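Local coordinates for protein inositol-1,4,5-trisphosphate 5-phosphatase 1 (Schizosaccharomyces pombe, PDB 1I9Z) that removes the 5-phosphate from soluble and lipid inositol phosphates through its inositol polyphosphate 5-phosphatase domain, with magnesium as cofactor, at residues K23-F28 against F153-T158; V60-I65 against R82-C87; H179-I184 against V202-D207; K262-I265 against Y270-S273. All coordinates share one frame; numbering follows the deposited sequence.

The four contacts trace the two-sheet sandwich of the DNase I-like fold from its core to its active-site end. Interaction 1 joins the two sheets face to face. Within the chain span that it closes lies interaction 2, which lays helix 78-94 on the outside of the sheet holding strands 20-33 and 57-63; interaction 3 follows and does the same for helix 174-187 on the other sheet. Interactions 2 and 3 have centres 19 Å apart and touch in the core, where Gly61 packs against the Phe205 ring. Interaction 4, last along the chain, lies in a loop that supplies a lysine of the inositol 1,4-bisphosphate pocket, its centre 39 Å from that of interaction 1, across the middle of the domain.

Interaction 1: residues K23-F28 against F153-T158; sequences KNVKIF and FDYEDT
Val25 lays its CG2 methyl over one face of the Tyr155 ring, a CH-pi contact in which the carbon stands 3.8 Å from the ring centroid and 22° off the normal. The methyl is displaced toward the phenol end, so that Val25 CG2 comes closest to Tyr155 CZ, at 3.6 Å. The valine turns CG1 anti to its own N (chi1 170°), which leaves CG2 as the branch presented to the ring. Lys23, two residues earlier on the same side of the strand, adds an aliphatic touch: its CE lies 3.6 Å from Tyr155 OH, approaching the ring obliquely. This is van der Waals packing, the lysine at its exposed margin, the valine and tyrosine buried; no hydrogen bond crosses. Tyr155 also opens a type II' turn ending at Thr158, closed by Thr158 N to Tyr155 O (3.0 Å) and by the reciprocal bond from Tyr155 N, and the ring projects from that turn. This is the packing of a beta sandwich: strand 20-33 of one sheet meets the hairpin of strands 147-155 and 158-166 of the other, while Ile57 on strand 57-63, Leu160 on strand 158-166 and Ile317 on strand 309-320 also pack against Tyr155.

Interaction 2: residues V60-I65 against R82-C87; sequences VGFQEI and REWESC. With CA (calcium ion), chain B.
An oblique aromatic contact between Phe62 and Trp84 packs a helix onto the outer face of a sheet, close to the end of the strand that leads into the metal site. The phenyl ring and the five-membered ring of the indole have centroids 4.8 Å apart and planes at 36°. Trp84 CD2 lies over one face of the phenyl ring and Phe62 CE2 over one face of the indole, both displaced from the ring centre, and the shortest approach is Phe62 CZ to Trp84 CE3 at 3.7 Å. Trp84 sets CG anti to its carbonyl carbon (chi1 -76°), which turns the indole over Phe62. An alanine in place of Phe62 would probably leave this face of the Trp84 indole without its aromatic partner and open a gap between helix and sheet. Ile65 adds a looser contact, its CG2 standing 4.5 Å from Trp84 CD1. The polar edge of the indole is tied in by water: Trp84 NE1 donates to a water at 3.0 Å, in the plane of the ring, and the same water donates to Ile65 O. Between Phe62 and Ile65 in sequence, Glu64 reaches the calcium ion through OE2 at 2.8 Å, and Asn33 donates to this same oxygen. Strand 57-63 runs between strands 20-33 and 113-120; Met116 of the latter also touches Phe62, and helix 78-94 packs on this side of the sheet.

Interaction 3: residues H179-I184 against V202-D207; sequences HDYRTI and VVWFGD
Aromatic packing comes first: the Tyr181 ring and the six-membered ring of Trp204 lie nearly parallel, with planes at 28°, but are slid apart so that they barely overlap. Their centroids are 5.2 Å apart, and the closest approach is Tyr181 CE1 to Trp204 CZ3 at 3.4 Å. The tyrosine extends its ring anti to the backbone N (chi1 164°), carrying CD1 and CE1 from the helix flank to the outer end of the indole.

Aliphatic packing supplies the second contact. Ile184, one helical turn further on, brings its CG2 methyl to 3.4 Å from Trp204 CZ2, with Ile184 CB next nearest to that same carbon, the approach to the ring being oblique. The indole's far end is therefore held by two helix residues at once. A serine in place of Trp204 would probably leave both Tyr181 and Ile184 without their partner on the strand and open a gap beneath the helix. These residues belong to a beta-alpha-beta unit, in which helix 174-187 connects strand 158-166 to its parallel neighbour 201-205 and packs back against that sheet.

Hydrogen bonding lies at the margins. Trp204 NE1 is hydrogen-bonded to Ser165 OG on strand 158-166, on the pyrrole side of the indole. Within the helix, Thr183 OG1 donates to His179 O at 2.8 Å, and Thr183 N binds that oxygen from the opposite face of the carbonyl. Beyond the strand, the chain turns a corner at Gly206, after which Asp207 OD2 accepts from Asn33 ND2.

Interaction 4: residues K262-I265 against Y270-S273; sequences KFDI and YDTS
Lys262 and Asp271 are joined through their backbones beside a single beta bridge, that of Phe263 with Tyr270, within a long loop before strand 283-288. The bond from Asp271 N to Lys262 O is short and almost straight, 2.7 Å with an angle of 176° at the hydrogen. Asp264 uses both carboxylate oxygens on Thr272: OD1 receives Thr272 N at 2.9 Å on its syn side, while OD2 takes the hydroxyl Thr272 OG1 at 2.6 Å on its syn lone pair. Thr272 OG1 sits between backbone N and carbonyl carbon (chi1 58°), beside its own N-H. This two-point grip fixes the carboxylate's rotation. Asp271 OD1 closes an Asx turn by accepting Ser273 N from above the carboxylate plane, and it also receives Ser273 OG; its other oxygen, OD2, accepts from Arg277 N. Asp264 OD1 and Asp271 OD1 approach to 4.0 Å, and a water donating to both is likely to ease their repulsion. Lys262 sends NZ to a phosphate oxygen of the bound inositol 1,4-bisphosphate, in a salt bridge; the loop thus contributes directly to the ligand pocket. At the other flank the Phe263 and Tyr270 rings form an offset stack, centroids 4.3 Å apart and planes at 27°. Tyr270 OH is hydrogen-bonded to Pro259 O, and across the stack that same hydroxyl oxygen lies 3.3 Å from Phe263 CZ.

Interaction 1: residues K23-F28 against F153-T158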
# COMPACT_ATOMS: atom_id res chain seq x y z
N LYS A 23 18.12 -3.67 -8.68
CA LYS A 23 17.67 -4.93 -8.08
C LYS A 23 16.10 -4.87 -8.01
O LYS A 23 15.53 -3.80 -7.94
CB LYS A 23 18.28 -5.05 -6.66
CG LYS A 23 17.76 -6.20 -5.81
CD LYS A 23 18.54 -6.42 -4.48
CE LYS A 23 17.63 -6.99 -3.34
NZ LYS A 23 16.99 -8.33 -3.58
N ASN A 24 15.42 -6.01 -8.10
CA ASN A 24 13.97 -6.06 -7.98
C ASN A 24 13.68 -6.59 -6.56
O ASN A 24 14.28 -7.57 -6.14
CB ASN A 24 13.33 -7.02 -9.00
CG ASN A 24 12.61 -6.28 -10.14
OD1 ASN A 24 12.73 -5.04 -10.33
ND2 ASN A 24 11.84 -7.04 -10.92
N VAL A 25 12.81 -5.93 -5.83
CA VAL A 25 12.44 -6.37 -4.49
C VAL A 25 10.95 -6.80 -4.58
O VAL A 25 10.16 -6.06 -5.17
CB VAL A 25 12.59 -5.19 -3.49
CG1 VAL A 25 11.96 -5.55 -2.12
CG2 VAL A 25 14.12 -4.86 -3.33
N LYS A 26 10.60 -7.96 -4.03
CA LYS A 26 9.21 -8.46 -4.04
C LYS A 26 8.47 -7.94 -2.80
O LYS A 26 8.96 -8.09 -1.67
CB LYS A 26 9.18 -9.99 -3.99
CG LYS A 26 9.77 -10.70 -5.22
CD LYS A 26 10.01 -12.18 -4.87
CE LYS A 26 10.22 -13.11 -6.12
NZ LYS A 26 8.94 -13.88 -6.50
N ILE A 27 7.29 -7.36 -3.00
CA ILE A 27 6.54 -6.76 -1.90
C ILE A 27 5.13 -7.32 -1.84
O ILE A 27 4.43 -7.39 -2.85
CB ILE A 27 6.46 -5.24 -2.07
CG1 ILE A 27 7.87 -4.64 -2.09
CG2 ILE A 27 5.60 -4.67 -0.89
CD1 ILE A 27 7.91 -3.10 -2.43
N PHE A 28 4.73 -7.75 -0.66
CA PHE A 28 3.41 -8.38 -0.45
C PHE A 28 2.61 -7.42 0.41
O PHE A 28 3.06 -7.08 1.53
CB PHE A 28 3.57 -9.70 0.30
CG PHE A 28 2.30 -10.53 0.37
CD1 PHE A 28 2.09 -11.59 -0.56
CD2 PHE A 28 1.31 -10.31 1.35
CE1 PHE A 28 0.95 -12.40 -0.52
CE2 PHE A 28 0.13 -11.10 1.42
CZ PHE A 28 -0.05 -12.17 0.45
N PHE A 153 10.17 4.68 3.81
CA PHE A 153 11.56 4.34 4.03
C PHE A 153 12.28 4.34 2.68
O PHE A 153 11.64 4.31 1.59
CB PHE A 153 11.70 2.96 4.75
CG PHE A 153 11.10 1.78 4.01
CD1 PHE A 153 11.83 1.09 3.06
CD2 PHE A 153 9.77 1.38 4.26
CE1 PHE A 153 11.28 0.00 2.36
CE2 PHE A 153 9.19 0.29 3.58
CZ PHE A 153 9.93 -0.41 2.62
N ASP A 154 13.60 4.37 2.73
CA ASP A 154 14.34 4.28 1.48
C ASP A 154 14.90 2.88 1.47
O ASP A 154 15.29 2.36 2.54
CB ASP A 154 15.48 5.31 1.45
CG ASP A 154 14.96 6.67 1.40
OD1 ASP A 154 14.18 6.94 0.47
OD2 ASP A 154 15.28 7.50 2.27
N TYR A 155 14.88 2.25 0.30
CA TYR A 155 15.48 0.93 0.10
C TYR A 155 16.61 1.30 -0.90
O TYR A 155 16.39 1.59 -2.09
CB TYR A 155 14.49 -0.09 -0.45
CG TYR A 155 15.06 -1.49 -0.45
CD1 TYR A 155 14.50 -2.48 0.37
CD2 TYR A 155 16.15 -1.83 -1.25
CE1 TYR A 155 14.99 -3.75 0.38
CE2 TYR A 155 16.67 -3.14 -1.25
CZ TYR A 155 16.09 -4.09 -0.42
OH TYR A 155 16.56 -5.36 -0.35
N GLU A 156 17.83 1.29 -0.36
CA GLU A 156 18.98 1.80 -1.10
C GLU A 156 18.58 3.24 -1.47
O GLU A 156 18.16 3.99 -0.58
CB GLU A 156 19.31 0.94 -2.32
CG GLU A 156 19.82 -0.46 -1.97
CD GLU A 156 21.13 -0.53 -1.13
OE1 GLU A 156 21.84 0.46 -0.92
OE2 GLU A 156 21.42 -1.64 -0.66
N ASP A 157 18.65 3.65 -2.74
CA ASP A 157 18.29 5.02 -3.05
C ASP A 157 16.89 5.18 -3.65
O ASP A 157 16.60 6.15 -4.35
CB ASP A 157 19.31 5.64 -4.01
CG ASP A 157 20.71 5.72 -3.39
OD1 ASP A 157 21.49 4.78 -3.50
OD2 ASP A 157 21.00 6.75 -2.76
N THR A 158 16.01 4.23 -3.37
CA THR A 158 14.65 4.30 -3.90
C THR A 158 13.71 4.56 -2.72
O THR A 158 13.82 3.83 -1.73
CB THR A 158 14.30 2.96 -4.57
OG1 THR A 158 15.15 2.78 -5.74
CG2 THR A 158 12.82 2.97 -5.01

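Interaction 2: residues V60-I65 against R82-C87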
# COMPACT_ATOMS: atom_id res chain seq x y z
N VAL A 60 1.45 -5.08 6.09
CA VAL A 60 0.15 -5.50 6.57
C VAL A 60 -0.62 -4.38 7.26
O VAL A 60 -0.13 -3.77 8.22
CB VAL A 60 0.31 -6.67 7.58
CG1 VAL A 60 -1.07 -7.28 7.96
CG2 VAL A 60 1.27 -7.77 6.99
N GLY A 61 -1.84 -4.13 6.77
CA GLY A 61 -2.68 -3.13 7.34
C GLY A 61 -3.96 -3.74 7.85
O GLY A 61 -4.64 -4.56 7.16
N PHE A 62 -4.31 -3.38 9.09
CA PHE A 62 -5.54 -3.84 9.72
C PHE A 62 -6.46 -2.68 10.00
O PHE A 62 -5.98 -1.53 10.26
CB PHE A 62 -5.25 -4.51 11.12
CG PHE A 62 -4.50 -5.79 11.02
CD1 PHE A 62 -3.18 -5.85 11.39
CD2 PHE A 62 -5.13 -6.94 10.57
CE1 PHE A 62 -2.46 -7.11 11.32
CE2 PHE A 62 -4.42 -8.21 10.48
CZ PHE A 62 -3.09 -8.27 10.87
N GLN A 63 -7.78 -2.94 9.88
CA GLN A 63 -8.79 -1.99 10.32
C GLN A 63 -9.64 -2.68 11.40
O GLN A 63 -9.78 -3.92 11.41
CB GLN A 63 -9.66 -1.46 9.20
CG GLN A 63 -8.77 -0.85 8.04
CD GLN A 63 -8.26 -1.94 7.12
OE1 GLN A 63 -9.00 -2.90 6.85
NE2 GLN A 63 -7.04 -1.79 6.61
N GLU A 64 -10.23 -1.88 12.27
CA GLU A 64 -11.06 -2.39 13.38
C GLU A 64 -10.38 -3.42 14.28
O GLU A 64 -10.98 -4.49 14.59
CB GLU A 64 -12.43 -2.92 12.91
CG GLU A 64 -13.17 -1.83 12.11
CD GLU A 64 -14.63 -2.13 11.95
OE1 GLU A 64 -15.23 -2.71 12.89
OE2 GLU A 64 -15.22 -1.69 10.96
N ILE A 65 -9.16 -3.14 14.71
CA ILE A 65 -8.48 -4.05 15.67
C ILE A 65 -9.44 -4.14 16.88
O ILE A 65 -9.55 -5.18 17.56
CB ILE A 65 -7.09 -3.52 16.05
CG1 ILE A 65 -6.14 -3.84 14.88
CG2 ILE A 65 -6.58 -4.20 17.45
CD1 ILE A 65 -4.77 -3.30 15.04
N ARG A 82 -0.32 -5.48 19.26
CA ARG A 82 0.86 -6.29 19.45
C ARG A 82 0.61 -7.79 19.36
O ARG A 82 1.54 -8.51 19.04
CB ARG A 82 1.53 -5.93 20.80
CG ARG A 82 2.18 -4.56 20.69
CD ARG A 82 2.81 -4.02 22.00
NE ARG A 82 3.51 -2.78 21.63
CZ ARG A 82 3.50 -1.65 22.33
NH1 ARG A 82 2.81 -1.58 23.48
NH2 ARG A 82 4.20 -0.60 21.88
N GLU A 83 -0.61 -8.23 19.66
CA GLU A 83 -0.92 -9.68 19.55
C GLU A 83 -0.89 -10.06 18.05
O GLU A 83 -0.41 -11.12 17.64
CB GLU A 83 -2.32 -9.96 20.07
CG GLU A 83 -2.45 -9.90 21.61
CD GLU A 83 -3.90 -10.11 22.04
OE1 GLU A 83 -4.45 -11.17 21.69
OE2 GLU A 83 -4.48 -9.22 22.71
N TRP A 84 -1.45 -9.17 17.22
CA TRP A 84 -1.42 -9.40 15.79
C TRP A 84 0.02 -9.37 15.29
O TRP A 84 0.41 -10.22 14.49
CB TRP A 84 -2.26 -8.31 15.05
CG TRP A 84 -3.69 -8.59 15.20
CD1 TRP A 84 -4.59 -7.92 15.97
CD2 TRP A 84 -4.41 -9.61 14.51
NE1 TRP A 84 -5.85 -8.43 15.76
CE2 TRP A 84 -5.76 -9.49 14.88
CE3 TRP A 84 -4.03 -10.62 13.60
CZ2 TRP A 84 -6.78 -10.34 14.37
CZ3 TRP A 84 -5.05 -11.47 13.07
CH2 TRP A 84 -6.41 -11.31 13.48
N GLU A 85 0.82 -8.41 15.76
CA GLU A 85 2.24 -8.37 15.36
C GLU A 85 2.93 -9.68 15.68
O GLU A 85 3.73 -10.21 14.89
CB GLU A 85 3.03 -7.25 16.09
CG GLU A 85 2.51 -5.84 15.70
CD GLU A 85 3.15 -4.71 16.49
OE1 GLU A 85 4.05 -4.97 17.31
OE2 GLU A 85 2.76 -3.55 16.29
N SER A 86 2.70 -10.16 16.90
CA SER A 86 3.34 -11.40 17.30
C SER A 86 2.84 -12.54 16.41
O SER A 86 3.63 -13.45 16.05
CB SER A 86 3.00 -11.69 18.79
OG SER A 86 3.34 -13.03 19.10
N CYS A 87 1.54 -12.52 16.08
CA CYS A 87 1.02 -13.61 15.22
C CYS A 87 1.62 -13.59 13.82
O CYS A 87 1.99 -14.62 13.27
CB CYS A 87 -0.51 -13.59 15.11
SG CYS A 87 -1.38 -14.07 16.61
CA CA B . -17.52 -3.34 11.18
O HOH W 1 -8.35 -7.63 17.16
O HOH W 2 -17.71 -1.15 10.72
O HOH W 3 -18.91 -2.51 13.47
O HOH W 4 -19.42 -4.11 10.38
O HOH W 5 -16.02 -4.65 10.09

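Interaction 3: residues H179-I184 against V202-D207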
# COMPACT_ATOMS: atom_id res chain seq x y z
N HIS A 179 -13.55 13.51 0.61
CA HIS A 179 -13.04 14.54 1.50
C HIS A 179 -11.97 13.92 2.40
O HIS A 179 -10.95 14.56 2.75
CB HIS A 179 -14.18 15.06 2.36
CG HIS A 179 -13.70 15.91 3.49
ND1 HIS A 179 -13.77 15.51 4.81
CD2 HIS A 179 -13.15 17.14 3.49
CE1 HIS A 179 -13.29 16.47 5.59
NE2 HIS A 179 -12.90 17.47 4.81
N ASP A 180 -12.21 12.67 2.82
CA ASP A 180 -11.23 11.99 3.67
C ASP A 180 -9.92 11.78 2.91
O ASP A 180 -8.82 11.90 3.46
CB ASP A 180 -11.76 10.61 4.14
CG ASP A 180 -12.82 10.70 5.20
OD1 ASP A 180 -13.03 11.80 5.74
OD2 ASP A 180 -13.49 9.68 5.50
N TYR A 181 -10.03 11.43 1.63
CA TYR A 181 -8.86 11.28 0.82
C TYR A 181 -8.06 12.58 0.82
O TYR A 181 -6.84 12.59 1.05
CB TYR A 181 -9.25 10.98 -0.66
CG TYR A 181 -8.09 11.20 -1.59
CD1 TYR A 181 -7.09 10.27 -1.70
CD2 TYR A 181 -7.90 12.45 -2.22
CE1 TYR A 181 -5.90 10.55 -2.40
CE2 TYR A 181 -6.75 12.76 -2.90
CZ TYR A 181 -5.74 11.80 -2.98
OH TYR A 181 -4.56 12.10 -3.54
N ARG A 182 -8.75 13.69 0.56
CA ARG A 182 -8.03 14.95 0.48
C ARG A 182 -7.40 15.34 1.80
O ARG A 182 -6.28 15.87 1.81
CB ARG A 182 -8.97 16.07 0.03
CG ARG A 182 -9.51 15.84 -1.39
CD ARG A 182 -10.26 17.15 -1.83
NE ARG A 182 -11.68 16.93 -2.07
CZ ARG A 182 -12.59 16.89 -1.12
NH1 ARG A 182 -12.21 17.04 0.13
NH2 ARG A 182 -13.85 16.72 -1.38
N THR A 183 -8.11 15.08 2.89
CA THR A 183 -7.68 15.40 4.26
C THR A 183 -6.41 14.65 4.59
O THR A 183 -5.44 15.20 5.15
CB THR A 183 -8.80 15.04 5.27
OG1 THR A 183 -9.95 15.88 5.02
CG2 THR A 183 -8.36 15.28 6.77
N ILE A 184 -6.38 13.37 4.23
CA ILE A 184 -5.21 12.56 4.49
C ILE A 184 -4.06 12.88 3.57
O ILE A 184 -2.89 12.92 3.99
CB ILE A 184 -5.57 11.03 4.39
CG1 ILE A 184 -6.57 10.68 5.47
CG2 ILE A 184 -4.26 10.20 4.38
CD1 ILE A 184 -7.32 9.29 5.23
N VAL A 202 4.33 4.53 -4.05
CA VAL A 202 3.42 4.76 -2.93
C VAL A 202 2.31 3.69 -3.06
O VAL A 202 1.75 3.51 -4.16
CB VAL A 202 2.72 6.14 -3.03
CG1 VAL A 202 1.75 6.30 -1.84
CG2 VAL A 202 3.74 7.30 -3.07
N VAL A 203 1.95 3.01 -1.97
CA VAL A 203 0.85 2.02 -2.04
C VAL A 203 -0.07 2.49 -0.94
O VAL A 203 0.38 2.68 0.21
CB VAL A 203 1.28 0.55 -1.76
CG1 VAL A 203 0.03 -0.36 -1.75
CG2 VAL A 203 2.23 0.08 -2.86
N TRP A 204 -1.33 2.78 -1.31
CA TRP A 204 -2.29 3.30 -0.33
C TRP A 204 -3.45 2.32 -0.39
O TRP A 204 -4.01 2.07 -1.46
CB TRP A 204 -2.74 4.69 -0.73
CG TRP A 204 -3.58 5.44 0.23
CD1 TRP A 204 -4.37 4.95 1.23
CD2 TRP A 204 -3.75 6.86 0.24
NE1 TRP A 204 -5.00 5.98 1.87
CE2 TRP A 204 -4.64 7.16 1.27
CE3 TRP A 204 -3.23 7.90 -0.53
CZ2 TRP A 204 -5.05 8.49 1.56
CZ3 TRP A 204 -3.64 9.23 -0.23
CH2 TRP A 204 -4.52 9.50 0.80
N PHE A 205 -3.87 1.79 0.76
CA PHE A 205 -4.85 0.74 0.75
C PHE A 205 -5.63 0.64 2.05
O PHE A 205 -5.29 1.29 3.03
CB PHE A 205 -4.10 -0.62 0.53
CG PHE A 205 -3.20 -1.05 1.73
CD1 PHE A 205 -3.69 -1.93 2.70
CD2 PHE A 205 -1.90 -0.57 1.87
CE1 PHE A 205 -2.89 -2.32 3.79
CE2 PHE A 205 -1.07 -0.94 2.94
CZ PHE A 205 -1.57 -1.85 3.92
N GLY A 206 -6.65 -0.21 2.03
CA GLY A 206 -7.43 -0.46 3.25
C GLY A 206 -8.91 -0.50 2.99
O GLY A 206 -9.33 -0.83 1.90
N ASP A 207 -9.71 -0.17 4.01
CA ASP A 207 -11.17 -0.20 3.90
C ASP A 207 -11.53 1.24 3.57
O ASP A 207 -11.80 2.08 4.45
CB ASP A 207 -11.79 -0.61 5.25
CG ASP A 207 -13.32 -0.69 5.17
OD1 ASP A 207 -13.89 -0.20 4.15
OD2 ASP A 207 -13.93 -1.21 6.14

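Interaction 4: residues K262-I265 against Y270-S273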
# COMPACT_ATOMS: atom_id res chain seq x y z
N LYS A 262 -20.03 -7.31 3.04
CA LYS A 262 -20.83 -7.65 4.13
C LYS A 262 -21.25 -9.07 4.28
O LYS A 262 -22.27 -9.40 3.86
CB LYS A 262 -21.93 -6.67 4.32
CG LYS A 262 -22.61 -7.04 5.44
CD LYS A 262 -21.75 -6.90 6.59
CE LYS A 262 -22.54 -5.84 7.38
NZ LYS A 262 -22.58 -6.32 8.83
N PHE A 263 -20.41 -9.90 4.93
CA PHE A 263 -20.74 -11.30 5.04
C PHE A 263 -21.19 -11.61 6.47
O PHE A 263 -20.68 -10.99 7.45
CB PHE A 263 -19.48 -12.20 4.80
CG PHE A 263 -19.02 -12.28 3.39
CD1 PHE A 263 -17.97 -11.46 2.91
CD2 PHE A 263 -19.66 -13.12 2.49
CE1 PHE A 263 -17.57 -11.51 1.55
CE2 PHE A 263 -19.26 -13.16 1.16
CZ PHE A 263 -18.23 -12.38 0.68
N ASP A 264 -22.07 -12.63 6.59
CA ASP A 264 -22.42 -13.16 7.94
C ASP A 264 -21.08 -13.77 8.38
O ASP A 264 -20.35 -14.38 7.58
CB ASP A 264 -23.47 -14.28 7.83
CG ASP A 264 -24.88 -13.74 7.56
OD1 ASP A 264 -25.08 -12.50 7.56
OD2 ASP A 264 -25.77 -14.60 7.37
N ILE A 265 -20.74 -13.62 9.65
CA ILE A 265 -19.46 -14.09 10.14
C ILE A 265 -19.42 -15.64 10.10
O ILE A 265 -20.41 -16.28 10.52
CB ILE A 265 -19.29 -13.63 11.56
CG1 ILE A 265 -19.27 -12.07 11.59
CG2 ILE A 265 -17.87 -14.13 12.10
CD1 ILE A 265 -19.59 -11.50 12.90
N TYR A 270 -23.89 -13.41 2.11
CA TYR A 270 -23.95 -11.94 2.32
C TYR A 270 -25.04 -11.59 3.33
O TYR A 270 -26.18 -12.13 3.32
CB TYR A 270 -24.18 -11.20 1.01
CG TYR A 270 -22.96 -11.21 0.17
CD1 TYR A 270 -22.82 -12.12 -0.89
CD2 TYR A 270 -21.88 -10.28 0.43
CE1 TYR A 270 -21.61 -12.13 -1.71
CE2 TYR A 270 -20.72 -10.28 -0.42
CZ TYR A 270 -20.60 -11.23 -1.46
OH TYR A 270 -19.44 -11.31 -2.21
N ASP A 271 -24.71 -10.59 4.14
CA ASP A 271 -25.53 -10.07 5.22
C ASP A 271 -27.01 -10.44 5.22
O ASP A 271 -27.78 -9.89 4.43
CB ASP A 271 -25.41 -8.51 5.26
CG ASP A 271 -26.04 -7.92 6.55
OD1 ASP A 271 -26.31 -8.67 7.50
OD2 ASP A 271 -26.26 -6.70 6.62
N THR A 272 -27.39 -11.39 6.10
CA THR A 272 -28.78 -11.78 6.23
C THR A 272 -29.42 -11.08 7.44
O THR A 272 -30.54 -11.42 7.81
CB THR A 272 -28.94 -13.36 6.36
OG1 THR A 272 -28.20 -13.83 7.48
CG2 THR A 272 -28.39 -14.03 5.13
N SER A 273 -28.71 -10.14 8.06
CA SER A 273 -29.28 -9.40 9.20
C SER A 273 -30.33 -8.47 8.63
O SER A 273 -30.43 -8.24 7.42
CB SER A 273 -28.25 -8.59 9.99
OG SER A 273 -27.97 -7.35 9.34
O HOH W 6 -24.63 -10.20 9.03